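Local coordinates for protein Baccell_00875 (Bacteroides cellulosilyticus DSM 14838, PDB 5NO8) that acts as a polysaccharide lyase, probably removing the L-rhamnose caps linked to glucuronic acid on complex arabinogalactan proteins, at residues K169-A174 and V192-R198; H164-W168 and R215-L220; I494-L500 and L515-F519; V454-F459 and D473-L478; N34-G38 and R91-I96. All blocks are in the same frame, centred on the assembly; numbering follows the deposited sequence.

Interaction 1 of 5, residues K169-A174 and V192-R198; sequences KGGSAA and VTDGAIR
Residues 169-174 form a tight loop beside 192-198. Strand 187-194 ends there, the chain turns through Thr193-Gly195 (Gly195 at phi/psi 72/-156), and Ala196-Ile197 comes back extended, antiparallel to Gly171. Gly171 and Ile197 make a single hydrogen-bonded bridge (CA-CA 4.8 Å): Gly171 N donates to Ile197 O (2.9 Å) and Ile197 N to Gly171 O (3.0 Å). Gly171, at 65/-123, is the second residue of a type II' turn over 170-173, where glycine adopts the positive phi easily; a type I turn over 171-174 overlaps it. Val192 N donates to Ala174 O (3.2 Å). The small Ala174 points toward 192-198, its CB 3.9 Å from Val192 CG2 (chi1 t) and 3.7 Å from Ile197 CB. Ile197 (m, m) sends its far end away, against Leu222. Lys169 (chi1 p, then extended) lays its CB 3.6 Å from Arg198 O before its tip leads away. Ser172 (m) hydrogen-bonds Gln327 N through OG, while Arg198 (chi1 p) hydrogen-bonds Leu222 O through NE and makes a cation-pi contact with Tyr663. The overlapping turns thus link antiparallel strands 163-168 and 175-180, bridged once to the chain leaving strand 187-194.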
# COMPACT_ATOMS: atom_id res chain seq x y z
N LYS A 169 -0.77 -1.27 13.93
CA LYS A 169 -1.68 -1.82 14.92
C LYS A 169 -0.96 -2.75 15.91
O LYS A 169 -1.37 -3.89 16.14
CB LYS A 169 -2.86 -2.54 14.23
CG LYS A 169 -2.47 -3.74 13.37
CD LYS A 169 -3.67 -4.40 12.69
CE LYS A 169 -3.20 -5.68 12.00
NZ LYS A 169 -4.28 -6.39 11.30
N GLY A 170 0.09 -2.25 16.52
CA GLY A 170 1.00 -3.08 17.32
C GLY A 170 0.66 -3.22 18.78
O GLY A 170 1.57 -3.41 19.61
N GLY A 171 -0.62 -3.15 19.13
CA GLY A 171 -1.03 -3.40 20.52
C GLY A 171 -0.46 -2.33 21.45
O GLY A 171 -0.68 -1.13 21.23
N SER A 172 0.28 -2.77 22.47
CA SER A 172 0.91 -1.85 23.43
C SER A 172 1.99 -1.00 22.78
O SER A 172 2.32 0.05 23.33
CB SER A 172 1.53 -2.58 24.63
OG SER A 172 0.59 -3.47 25.23
N ALA A 173 2.53 -1.46 21.65
CA ALA A 173 3.58 -0.76 20.93
C ALA A 173 3.08 -0.23 19.60
O ALA A 173 3.84 -0.06 18.64
CB ALA A 173 4.74 -1.70 20.71
N ALA A 174 1.78 0.07 19.55
CA ALA A 174 1.20 0.68 18.38
C ALA A 174 1.75 2.10 18.17
O ALA A 174 2.19 2.75 19.09
CB ALA A 174 -0.31 0.72 18.51
N VAL A 192 1.93 5.05 21.25
CA VAL A 192 1.10 4.59 22.39
C VAL A 192 2.01 4.25 23.56
O VAL A 192 2.98 3.48 23.46
CB VAL A 192 0.21 3.38 22.00
CG1 VAL A 192 -0.47 2.74 23.22
CG2 VAL A 192 -0.77 3.77 20.93
N THR A 193 1.68 4.82 24.72
CA THR A 193 2.45 4.61 25.94
C THR A 193 1.69 3.96 27.07
O THR A 193 2.32 3.53 28.01
CB THR A 193 3.04 5.94 26.44
OG1 THR A 193 2.02 6.95 26.52
CG2 THR A 193 4.11 6.41 25.45
N ASP A 194 0.37 3.88 27.00
CA ASP A 194 -0.38 3.09 27.95
C ASP A 194 -1.59 2.55 27.19
O ASP A 194 -2.10 3.21 26.30
CB ASP A 194 -0.80 3.92 29.17
CG ASP A 194 -1.30 3.07 30.33
OD1 ASP A 194 -0.93 1.87 30.43
OD2 ASP A 194 -2.05 3.59 31.18
N GLY A 195 -2.03 1.35 27.54
CA GLY A 195 -3.10 0.66 26.80
C GLY A 195 -2.59 0.18 25.44
O GLY A 195 -1.39 -0.05 25.27
N ALA A 196 -3.50 0.01 24.50
CA ALA A 196 -3.19 -0.63 23.23
C ALA A 196 -4.10 -0.18 22.10
O ALA A 196 -5.24 0.23 22.33
CB ALA A 196 -3.25 -2.14 23.38
N ILE A 197 -3.58 -0.29 20.88
CA ILE A 197 -4.38 -0.13 19.68
C ILE A 197 -4.26 -1.44 18.91
O ILE A 197 -3.15 -1.90 18.59
CB ILE A 197 -3.94 1.07 18.82
CG1 ILE A 197 -4.20 2.39 19.54
CG2 ILE A 197 -4.62 1.08 17.44
CD1 ILE A 197 -5.65 2.66 19.87
N ARG A 198 -5.40 -2.07 18.66
CA ARG A 198 -5.45 -3.39 18.03
C ARG A 198 -5.69 -3.38 16.53
O ARG A 198 -5.44 -4.37 15.86
CB ARG A 198 -6.49 -4.28 18.71
CG ARG A 198 -7.91 -3.85 18.41
CD ARG A 198 -8.97 -4.92 18.48
NE ARG A 198 -10.28 -4.24 18.40
CZ ARG A 198 -11.03 -4.06 17.30
NH1 ARG A 198 -10.66 -4.55 16.11
NH2 ARG A 198 -12.19 -3.38 17.38
O HOH W 1 -3.45 -6.12 16.42
O HOH W 2 1.16 0.69 25.96
O HOH W 3 -1.01 -2.65 27.23
O HOH W 4 4.10 2.44 21.10

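Interaction 2 of 5, residues H164-W168 and R215-L220; sequences HTHIW and RGIIAL
Ile167 (m, t) points from its strand across to the facing one, where its CD1 meets Ile218 CD1 at 4.0 Å and its CG2 meets Leu220 CD2 at 4.1 Å. This is sandwich-like packing of two beta sheets: strand 163-168 edges an antiparallel sheet, strand 217-221 belongs to a mixed one. The axes of 164-168 and 217-220 approach to 10.2 Å at 23°, running nearly the same way, a spacing filled by side chains. Branched side chains suit it: Ile218 (m, t) points toward 164-168, Leu220 (m, t) swings its end closer, and Thr165 contributes its methyl, CG2 lying 4.0 Å from Ile218 CD1. Arg215, in the loop before the second strand, crosses the gap with an almost fully extended side chain. Such a buried charge needs partners, and salt bridges to Asp150 and Asp608 supply them. Arg215 NH1 donates to Thr165 O at 2.6 Å, and one water accepts from Arg215 NH2 (3.0 Å) and Ile167 N (3.0 Å) while donating to Thr165 O (3.2 Å).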
# COMPACT_ATOMS: atom_id res chain seq x y z
N HIS A 164 1.65 11.05 4.41
CA HIS A 164 1.49 9.60 4.32
C HIS A 164 1.46 9.06 5.76
O HIS A 164 2.44 9.19 6.50
CB HIS A 164 2.65 8.99 3.56
CG HIS A 164 2.72 9.42 2.13
ND1 HIS A 164 1.63 9.34 1.28
CD2 HIS A 164 3.75 9.90 1.38
CE1 HIS A 164 1.99 9.75 0.08
NE2 HIS A 164 3.26 10.11 0.11
N THR A 165 0.33 8.48 6.13
CA THR A 165 0.11 8.07 7.51
C THR A 165 0.38 6.58 7.67
O THR A 165 -0.38 5.76 7.18
CB THR A 165 -1.32 8.48 7.88
OG1 THR A 165 -1.46 9.90 7.63
CG2 THR A 165 -1.58 8.25 9.31
N HIS A 166 1.46 6.24 8.33
CA HIS A 166 1.90 4.85 8.47
C HIS A 166 1.41 4.36 9.81
O HIS A 166 1.98 4.71 10.85
CB HIS A 166 3.40 4.79 8.34
CG HIS A 166 3.87 5.24 7.00
ND1 HIS A 166 3.47 4.62 5.83
CD2 HIS A 166 4.62 6.32 6.62
CE1 HIS A 166 3.98 5.28 4.80
NE2 HIS A 166 4.69 6.30 5.25
N ILE A 167 0.36 3.55 9.76
CA ILE A 167 -0.33 3.07 10.96
C ILE A 167 0.19 1.69 11.30
O ILE A 167 0.24 0.84 10.41
CB ILE A 167 -1.84 2.99 10.73
CG1 ILE A 167 -2.38 4.34 10.26
CG2 ILE A 167 -2.55 2.55 12.02
CD1 ILE A 167 -3.77 4.23 9.68
N TRP A 168 0.59 1.48 12.54
CA TRP A 168 0.94 0.14 13.02
C TRP A 168 0.04 -0.24 14.17
O TRP A 168 0.12 0.37 15.27
CB TRP A 168 2.40 -0.01 13.41
CG TRP A 168 2.72 -1.40 13.85
CD1 TRP A 168 3.43 -1.76 14.96
CD2 TRP A 168 2.31 -2.63 13.22
NE1 TRP A 168 3.48 -3.12 15.06
CE2 TRP A 168 2.83 -3.68 14.01
CE3 TRP A 168 1.60 -2.95 12.06
CZ2 TRP A 168 2.65 -5.04 13.69
CZ3 TRP A 168 1.38 -4.30 11.76
CH2 TRP A 168 1.93 -5.32 12.58
N ARG A 215 -7.81 9.26 1.63
CA ARG A 215 -7.73 8.03 2.37
C ARG A 215 -8.93 7.87 3.28
O ARG A 215 -9.20 6.78 3.79
CB ARG A 215 -6.45 7.98 3.17
CG ARG A 215 -6.10 6.59 3.65
CD ARG A 215 -4.65 6.49 3.97
NE ARG A 215 -4.33 5.21 4.58
CZ ARG A 215 -3.20 4.98 5.22
NH1 ARG A 215 -2.26 5.94 5.35
NH2 ARG A 215 -3.01 3.78 5.76
N GLY A 216 -9.68 8.95 3.48
CA GLY A 216 -10.81 8.94 4.37
C GLY A 216 -10.39 9.32 5.79
O GLY A 216 -9.36 9.96 6.01
N ILE A 217 -11.26 8.99 6.73
CA ILE A 217 -11.10 9.35 8.14
C ILE A 217 -10.68 8.12 8.92
O ILE A 217 -11.43 7.18 8.99
CB ILE A 217 -12.40 9.91 8.74
CG1 ILE A 217 -12.88 11.15 7.96
CG2 ILE A 217 -12.23 10.23 10.23
CD1 ILE A 217 -11.90 12.29 7.90
N ILE A 218 -9.52 8.18 9.53
CA ILE A 218 -8.95 7.06 10.31
C ILE A 218 -9.52 7.06 11.73
O ILE A 218 -9.58 8.11 12.36
CB ILE A 218 -7.41 7.16 10.35
CG1 ILE A 218 -6.84 6.98 8.92
CG2 ILE A 218 -6.81 6.17 11.33
CD1 ILE A 218 -5.51 7.65 8.69
N ALA A 219 -9.92 5.88 12.22
CA ALA A 219 -10.27 5.65 13.61
C ALA A 219 -9.38 4.54 14.17
O ALA A 219 -9.27 3.48 13.56
CB ALA A 219 -11.73 5.27 13.76
N LEU A 220 -8.70 4.80 15.27
CA LEU A 220 -7.85 3.78 15.89
C LEU A 220 -8.69 2.94 16.87
O LEU A 220 -9.33 3.50 17.78
CB LEU A 220 -6.66 4.44 16.59
CG LEU A 220 -5.74 5.25 15.67
CD1 LEU A 220 -4.54 5.73 16.45
CD2 LEU A 220 -5.26 4.51 14.42
O HOH W 5 -0.59 2.53 7.09

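Interaction 3 of 5, residues I494-L500 and L515-F519; sequences IPVRLGL and LRNDF
Two consecutive helices of the helical domain, 496-505 and 509-529, pack as an antiparallel hairpin; the axes of 496-500 and 515-519 lie 10.9 Å apart at 163°. The main bump is Phe519 (m, chi2 -33°), which fills a hollow lined by Ile494, Pro495, Val496 and Leu500. Ile494 CG2 approaches Phe519 CE1 at 3.8 Å, and Leu500 CG meets the ring edge at Phe519 CE2 (4.0 Å). Leu500 (m, t) is the answering bump: its CD2 enters the dip between Leu515 CD2, at 4.1 Å, and Arg516 N, at 3.9 Å. The Arg516 side chain then leads away, its NH1 hydrogen-bonded to the hydroxyl of Tyr512. Pro495, at the N-cap, has a ring-restricted phi (-81°) that fits the inverse gamma turn it centres, closed by Val496 N to Ile494 O (2.9 Å). Gly499 leaves a dent, since a CB there would clash with Pro495 O; Leu515 CD2 sits 4.4 Å from Gly499 C, and Phe459 of helix 448-465 packs on Gly499 too. Over the Phe519 ring, the compact beta-branched side chain of Val496 (chi1 t) makes a CH-pi contact, its CG2 4.0 Å from the Phe519 centroid and 1° off the ring normal.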
# COMPACT_ATOMS: atom_id res chain seq x y z
N ILE A 494 7.17 1.92 -18.57
CA ILE A 494 7.61 2.30 -19.91
C ILE A 494 8.82 1.40 -20.18
O ILE A 494 9.77 1.43 -19.40
CB ILE A 494 8.00 3.78 -19.98
CG1 ILE A 494 6.76 4.66 -19.72
CG2 ILE A 494 8.61 4.10 -21.34
CD1 ILE A 494 7.09 6.09 -19.34
N PRO A 495 8.77 0.55 -21.22
CA PRO A 495 9.82 -0.46 -21.40
C PRO A 495 11.12 0.06 -22.05
O PRO A 495 11.46 -0.32 -23.18
CB PRO A 495 9.13 -1.53 -22.25
CG PRO A 495 8.16 -0.75 -23.07
CD PRO A 495 7.67 0.36 -22.20
N VAL A 496 11.85 0.92 -21.34
CA VAL A 496 13.04 1.58 -21.88
C VAL A 496 14.18 0.61 -22.21
O VAL A 496 14.63 0.51 -23.35
CB VAL A 496 13.54 2.70 -20.93
CG1 VAL A 496 14.85 3.31 -21.40
CG2 VAL A 496 12.48 3.78 -20.78
N ARG A 497 14.66 -0.10 -21.20
CA ARG A 497 15.74 -1.06 -21.39
C ARG A 497 15.34 -2.19 -22.31
O ARG A 497 16.13 -2.59 -23.18
CB ARG A 497 16.19 -1.66 -20.07
CG ARG A 497 16.76 -0.66 -19.10
CD ARG A 497 17.71 -1.33 -18.12
NE ARG A 497 19.03 -1.53 -18.72
CZ ARG A 497 20.06 -2.10 -18.10
NH1 ARG A 497 19.95 -2.56 -16.85
NH2 ARG A 497 21.21 -2.21 -18.74
N LEU A 498 14.13 -2.70 -22.12
CA LEU A 498 13.63 -3.83 -22.90
C LEU A 498 13.48 -3.44 -24.38
O LEU A 498 13.93 -4.16 -25.26
CB LEU A 498 12.29 -4.29 -22.35
CG LEU A 498 11.55 -5.38 -23.11
CD1 LEU A 498 12.36 -6.67 -23.20
CD2 LEU A 498 10.21 -5.61 -22.45
N GLY A 499 12.83 -2.32 -24.64
CA GLY A 499 12.61 -1.86 -26.00
C GLY A 499 13.92 -1.58 -26.74
O GLY A 499 14.12 -2.07 -27.86
N LEU A 500 14.80 -0.81 -26.14
CA LEU A 500 16.10 -0.52 -26.76
C LEU A 500 17.00 -1.75 -26.93
O LEU A 500 17.68 -1.86 -27.96
CB LEU A 500 16.87 0.54 -25.98
CG LEU A 500 16.25 1.94 -25.96
CD1 LEU A 500 17.13 2.85 -25.14
CD2 LEU A 500 16.05 2.48 -27.37
N LEU A 515 13.75 5.80 -31.21
CA LEU A 515 13.11 5.52 -29.91
C LEU A 515 13.92 6.10 -28.77
O LEU A 515 13.35 6.69 -27.86
CB LEU A 515 12.92 4.02 -29.71
CG LEU A 515 12.07 3.63 -28.49
CD1 LEU A 515 10.66 4.19 -28.60
CD2 LEU A 515 12.04 2.11 -28.34
N ARG A 516 15.24 5.96 -28.83
CA ARG A 516 16.11 6.55 -27.83
C ARG A 516 15.91 8.07 -27.72
O ARG A 516 15.85 8.63 -26.61
CB ARG A 516 17.57 6.19 -28.13
CG ARG A 516 18.59 6.78 -27.18
CD ARG A 516 19.91 6.07 -27.33
NE ARG A 516 20.98 6.76 -26.61
CZ ARG A 516 22.07 6.19 -26.09
NH1 ARG A 516 22.27 4.87 -26.18
NH2 ARG A 516 22.97 6.94 -25.46
N ASN A 517 15.76 8.74 -28.87
CA ASN A 517 15.48 10.18 -28.89
C ASN A 517 14.11 10.49 -28.28
O ASN A 517 13.97 11.50 -27.58
CB ASN A 517 15.54 10.75 -30.33
CG ASN A 517 16.95 10.78 -30.91
OD1 ASN A 517 17.09 10.86 -32.13
ND2 ASN A 517 17.98 10.73 -30.06
N ASP A 518 13.11 9.66 -28.55
CA ASP A 518 11.78 9.80 -27.92
C ASP A 518 11.87 9.67 -26.39
O ASP A 518 11.28 10.48 -25.66
CB ASP A 518 10.78 8.78 -28.46
CG ASP A 518 10.28 9.11 -29.86
OD1 ASP A 518 10.45 10.25 -30.34
OD2 ASP A 518 9.68 8.21 -30.49
N PHE A 519 12.61 8.68 -25.91
CA PHE A 519 12.80 8.52 -24.47
C PHE A 519 13.56 9.71 -23.87
O PHE A 519 13.22 10.16 -22.77
CB PHE A 519 13.53 7.22 -24.11
CG PHE A 519 12.74 5.96 -24.39
CD1 PHE A 519 11.35 5.91 -24.27
CD2 PHE A 519 13.41 4.80 -24.75
CE1 PHE A 519 10.65 4.74 -24.52
CE2 PHE A 519 12.71 3.62 -24.98
CZ PHE A 519 11.34 3.59 -24.86

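Interaction 4 of 5, residues V454-F459 and D473-L478; sequences VAELYF and DGYKTL
Both segments are helical and run antiparallel, their axes 8.1 Å apart at 164°. On the first, Val454 (t) touches with CG1 the CG2 of Thr477 at 4.1 Å. Ala455 points at the second helix; it and side-chain-less Gly474 together allow a CA-CA distance of 4.3 Å, and Ala455 CB rests 3.8 Å from Gly474 O and 3.7 Å from Leu478 CD2. Tyr458 (m) lays CD2 3.5 Å from Asp473 CB, with Thr477 OG1 at its ring edge, 3.7 Å from Tyr458 CE2; its hydroxyl hydrogen-bonds Gln430. Phe459 (m) brings its end across so that Gly474 CA sits over its face, a CH-pi contact 3.9 Å from the centroid, while Leu478 CD1 meets Phe459 CE2 at 3.8 Å. A CB on Gly474 would clash with that ring. Thr477 OG1, donating to Asp473 O (2.7 Å) and also hydrogen-bonded to Gln430, can be buried. Such closeness, with alanine and glycine at the crossing, marks a tightly packed antiparallel alpha-alpha hairpin, here of helices 448-465 and 469-485.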
# COMPACT_ATOMS: atom_id res chain seq x y z
N VAL A 454 1.16 -3.29 -23.80
CA VAL A 454 1.15 -3.97 -25.09
C VAL A 454 2.55 -4.01 -25.70
O VAL A 454 2.96 -5.05 -26.19
CB VAL A 454 0.14 -3.34 -26.08
CG1 VAL A 454 0.36 -3.87 -27.50
CG2 VAL A 454 -1.26 -3.66 -25.63
N ALA A 455 3.28 -2.90 -25.67
CA ALA A 455 4.64 -2.86 -26.19
C ALA A 455 5.58 -3.78 -25.43
O ALA A 455 6.41 -4.48 -26.03
CB ALA A 455 5.18 -1.46 -26.13
N GLU A 456 5.47 -3.78 -24.11
CA GLU A 456 6.25 -4.70 -23.30
C GLU A 456 5.98 -6.11 -23.77
O GLU A 456 6.92 -6.84 -24.01
CB GLU A 456 5.91 -4.58 -21.81
CG GLU A 456 6.50 -5.70 -20.95
CD GLU A 456 7.60 -5.31 -19.98
OE1 GLU A 456 7.74 -4.12 -19.61
OE2 GLU A 456 8.32 -6.24 -19.54
N LEU A 457 4.72 -6.49 -23.92
CA LEU A 457 4.39 -7.84 -24.36
C LEU A 457 5.12 -8.17 -25.66
O LEU A 457 5.76 -9.22 -25.78
CB LEU A 457 2.89 -8.06 -24.51
CG LEU A 457 2.49 -9.42 -25.10
CD1 LEU A 457 2.79 -10.57 -24.14
CD2 LEU A 457 1.05 -9.47 -25.52
N TYR A 458 5.04 -7.26 -26.64
CA TYR A 458 5.64 -7.53 -27.95
C TYR A 458 7.15 -7.68 -27.87
O TYR A 458 7.69 -8.64 -28.43
CB TYR A 458 5.23 -6.47 -29.00
CG TYR A 458 3.76 -6.42 -29.37
CD1 TYR A 458 2.92 -7.51 -29.26
CD2 TYR A 458 3.22 -5.24 -29.90
CE1 TYR A 458 1.59 -7.44 -29.63
CE2 TYR A 458 1.89 -5.16 -30.28
CZ TYR A 458 1.08 -6.24 -30.15
OH TYR A 458 -0.23 -6.16 -30.51
N PHE A 459 7.84 -6.81 -27.15
CA PHE A 459 9.28 -6.94 -27.02
C PHE A 459 9.66 -8.25 -26.31
O PHE A 459 10.63 -8.91 -26.70
CB PHE A 459 9.90 -5.76 -26.30
CG PHE A 459 9.80 -4.44 -27.04
CD1 PHE A 459 10.26 -4.31 -28.35
CD2 PHE A 459 9.30 -3.31 -26.39
CE1 PHE A 459 10.19 -3.08 -29.00
CE2 PHE A 459 9.22 -2.09 -27.03
CZ PHE A 459 9.68 -1.97 -28.34
N ASP A 473 6.42 -4.23 -34.00
CA ASP A 473 5.13 -3.95 -33.38
C ASP A 473 5.28 -3.24 -32.03
O ASP A 473 4.51 -2.33 -31.73
CB ASP A 473 4.29 -5.24 -33.22
CG ASP A 473 3.90 -5.85 -34.57
OD1 ASP A 473 4.07 -5.19 -35.62
OD2 ASP A 473 3.44 -7.01 -34.59
N GLY A 474 6.27 -3.65 -31.24
CA GLY A 474 6.58 -2.96 -29.98
C GLY A 474 6.94 -1.49 -30.22
O GLY A 474 6.36 -0.59 -29.61
N TYR A 475 7.88 -1.28 -31.12
CA TYR A 475 8.34 0.05 -31.50
C TYR A 475 7.21 0.95 -32.04
O TYR A 475 7.11 2.10 -31.61
CB TYR A 475 9.48 -0.08 -32.52
CG TYR A 475 9.83 1.20 -33.23
CD1 TYR A 475 10.62 2.17 -32.61
CD2 TYR A 475 9.41 1.43 -34.55
CE1 TYR A 475 10.96 3.35 -33.27
CE2 TYR A 475 9.74 2.61 -35.21
CZ TYR A 475 10.52 3.55 -34.57
OH TYR A 475 10.84 4.72 -35.20
N LYS A 476 6.38 0.41 -32.92
CA LYS A 476 5.25 1.13 -33.55
C LYS A 476 4.10 1.43 -32.59
O LYS A 476 3.39 2.44 -32.72
CB LYS A 476 4.69 0.35 -34.75
N THR A 477 3.89 0.53 -31.64
CA THR A 477 2.98 0.78 -30.54
C THR A 477 3.47 1.97 -29.71
O THR A 477 2.68 2.86 -29.37
CB THR A 477 2.79 -0.47 -29.67
OG1 THR A 477 2.26 -1.51 -30.49
CG2 THR A 477 1.84 -0.20 -28.48
N LEU A 478 4.75 2.00 -29.38
CA LEU A 478 5.30 3.11 -28.63
C LEU A 478 5.22 4.43 -29.42
O LEU A 478 4.95 5.48 -28.84
CB LEU A 478 6.73 2.84 -28.18
CG LEU A 478 6.90 1.76 -27.10
CD1 LEU A 478 8.38 1.58 -26.82
CD2 LEU A 478 6.13 2.14 -25.83

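Interaction 5 of 5, residues N34-G38 and R91-I96; sequences NPSTG and RIPVEI
Polar backbone atoms come unusually near here without conventional hydrogen bonding between the segments: Arg91 O points at Thr37 CA, a CA-H...O contact of 3.2 Å, and lies 3.4 Å from Thr37 O, a fellow acceptor. The carbonyl of Thr37 is satisfied instead by the hydroxyl of Tyr105. Residues 34-38 coil tightly: Asn34 (chi1 t) accepts through OD1 from Ser36 N (2.9 Å) and Thr37 N (3.1 Å), and its O takes Gly38 N (2.8 Å). Gly38 ends the coil at phi/psi 79/0, a conformation glycine adopts readily, and lacking a side chain it leaves room for Ile96 (t, t), whose CD1 reaches Gly38 CA at 3.6 Å and Asn34 O and Pro35 O at 4.0 Å each. Pro93, with no amide hydrogen to offer, sets its CD 3.4 Å from Ser36 O and 3.6 Å from Thr37 O. Thr37 (p) rests its CG2 4.1 Å from Arg91 CG, and Arg91 ends in a salt bridge with Asp68. Thus an Asx turn extended to an Asx motif, between strands 29-33 and 40-45, packs on the chain entering edge strand 95-96, where Val94 and Glu95 opposite Leu104 form a classic beta bulge.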
# COMPACT_ATOMS: atom_id res chain seq x y z
N ASN A 34 -11.82 22.45 19.52
CA ASN A 34 -13.19 22.84 19.21
C ASN A 34 -13.92 23.09 20.55
O ASN A 34 -14.04 22.18 21.37
CB ASN A 34 -13.86 21.72 18.39
CG ASN A 34 -15.25 22.06 17.95
OD1 ASN A 34 -16.07 22.53 18.75
ND2 ASN A 34 -15.56 21.79 16.69
N PRO A 35 -14.43 24.31 20.78
CA PRO A 35 -15.07 24.60 22.07
C PRO A 35 -16.43 23.93 22.31
O PRO A 35 -16.86 23.87 23.48
CB PRO A 35 -15.22 26.14 22.06
CG PRO A 35 -15.32 26.49 20.64
CD PRO A 35 -14.46 25.49 19.89
N SER A 36 -17.08 23.43 21.26
CA SER A 36 -18.37 22.75 21.40
C SER A 36 -18.25 21.23 21.54
O SER A 36 -19.13 20.61 22.16
CB SER A 36 -19.25 23.03 20.19
OG SER A 36 -19.43 24.41 19.99
N THR A 37 -17.23 20.63 20.92
CA THR A 37 -17.05 19.16 20.98
C THR A 37 -15.89 18.71 21.86
O THR A 37 -15.88 17.58 22.29
CB THR A 37 -16.85 18.56 19.56
OG1 THR A 37 -15.61 19.01 19.03
CG2 THR A 37 -17.97 18.91 18.59
N GLY A 38 -14.92 19.59 22.10
CA GLY A 38 -13.69 19.23 22.77
C GLY A 38 -12.64 18.52 21.92
O GLY A 38 -11.57 18.21 22.43
N ARG A 91 -19.52 13.11 21.48
CA ARG A 91 -19.39 14.31 20.67
C ARG A 91 -19.62 15.59 21.50
O ARG A 91 -18.94 16.56 21.26
CB ARG A 91 -20.39 14.30 19.49
CG ARG A 91 -20.17 15.47 18.53
CD ARG A 91 -21.08 15.42 17.31
NE ARG A 91 -22.40 15.88 17.69
CZ ARG A 91 -22.82 17.15 17.67
NH1 ARG A 91 -22.04 18.15 17.24
NH2 ARG A 91 -24.04 17.41 18.08
N ILE A 92 -20.54 15.56 22.44
CA ILE A 92 -20.85 16.76 23.26
C ILE A 92 -20.43 16.48 24.70
O ILE A 92 -21.03 15.65 25.36
CB ILE A 92 -22.35 17.10 23.21
CG1 ILE A 92 -22.81 17.34 21.75
CG2 ILE A 92 -22.67 18.27 24.13
CD1 ILE A 92 -22.05 18.43 21.00
N PRO A 93 -19.42 17.19 25.20
CA PRO A 93 -18.95 16.99 26.54
C PRO A 93 -19.98 17.39 27.58
O PRO A 93 -20.80 18.29 27.33
CB PRO A 93 -17.74 17.92 26.66
CG PRO A 93 -17.51 18.53 25.36
CD PRO A 93 -18.65 18.22 24.48
N VAL A 94 -19.91 16.73 28.73
CA VAL A 94 -20.61 17.20 29.93
C VAL A 94 -19.78 18.26 30.65
O VAL A 94 -20.34 19.08 31.36
CB VAL A 94 -21.03 16.07 30.88
CG1 VAL A 94 -21.96 15.10 30.17
CG2 VAL A 94 -19.87 15.32 31.48
N GLU A 95 -18.47 18.24 30.50
CA GLU A 95 -17.58 19.27 31.06
C GLU A 95 -16.39 19.50 30.13
O GLU A 95 -15.82 18.54 29.58
CB GLU A 95 -17.10 18.84 32.45
CG GLU A 95 -16.30 19.91 33.21
CD GLU A 95 -15.49 19.36 34.38
OE1 GLU A 95 -15.71 18.21 34.82
OE2 GLU A 95 -14.60 20.11 34.87
N ILE A 96 -16.02 20.75 29.93
CA ILE A 96 -14.81 21.06 29.15
C ILE A 96 -14.15 22.23 29.86
O ILE A 96 -14.83 23.19 30.24
CB ILE A 96 -15.10 21.31 27.65
CG1 ILE A 96 -13.84 21.73 26.88
CG2 ILE A 96 -16.26 22.27 27.43
CD1 ILE A 96 -14.04 21.67 25.38

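Overall arrangement
Along the chain, interaction 5 closes first, then come interaction 2 with interaction 1 nested inside it, then interactions 4 and 3. Interactions 5, 2 and 1 belong to the beta-rich N-terminal part and reach one eight-stranded antiparallel sheet, interaction 5 at edge strand 95-96 and interaction 2 at the other edge, 163-168; their centres are 24 Å apart. Interactions 1 and 2 touch, Ile197 CD1 lying 3.9 Å from Leu220 CB. Interactions 3 and 4, with centres 10 Å apart, are successive hairpins, meeting where Gly499 CA packs 3.6 Å from Phe459 CE2. Interactions 1 and 3 lie on opposite sides of the chain's centre, 49 Å between centres, so the contacts sample a beta-rich region and a separate helical one.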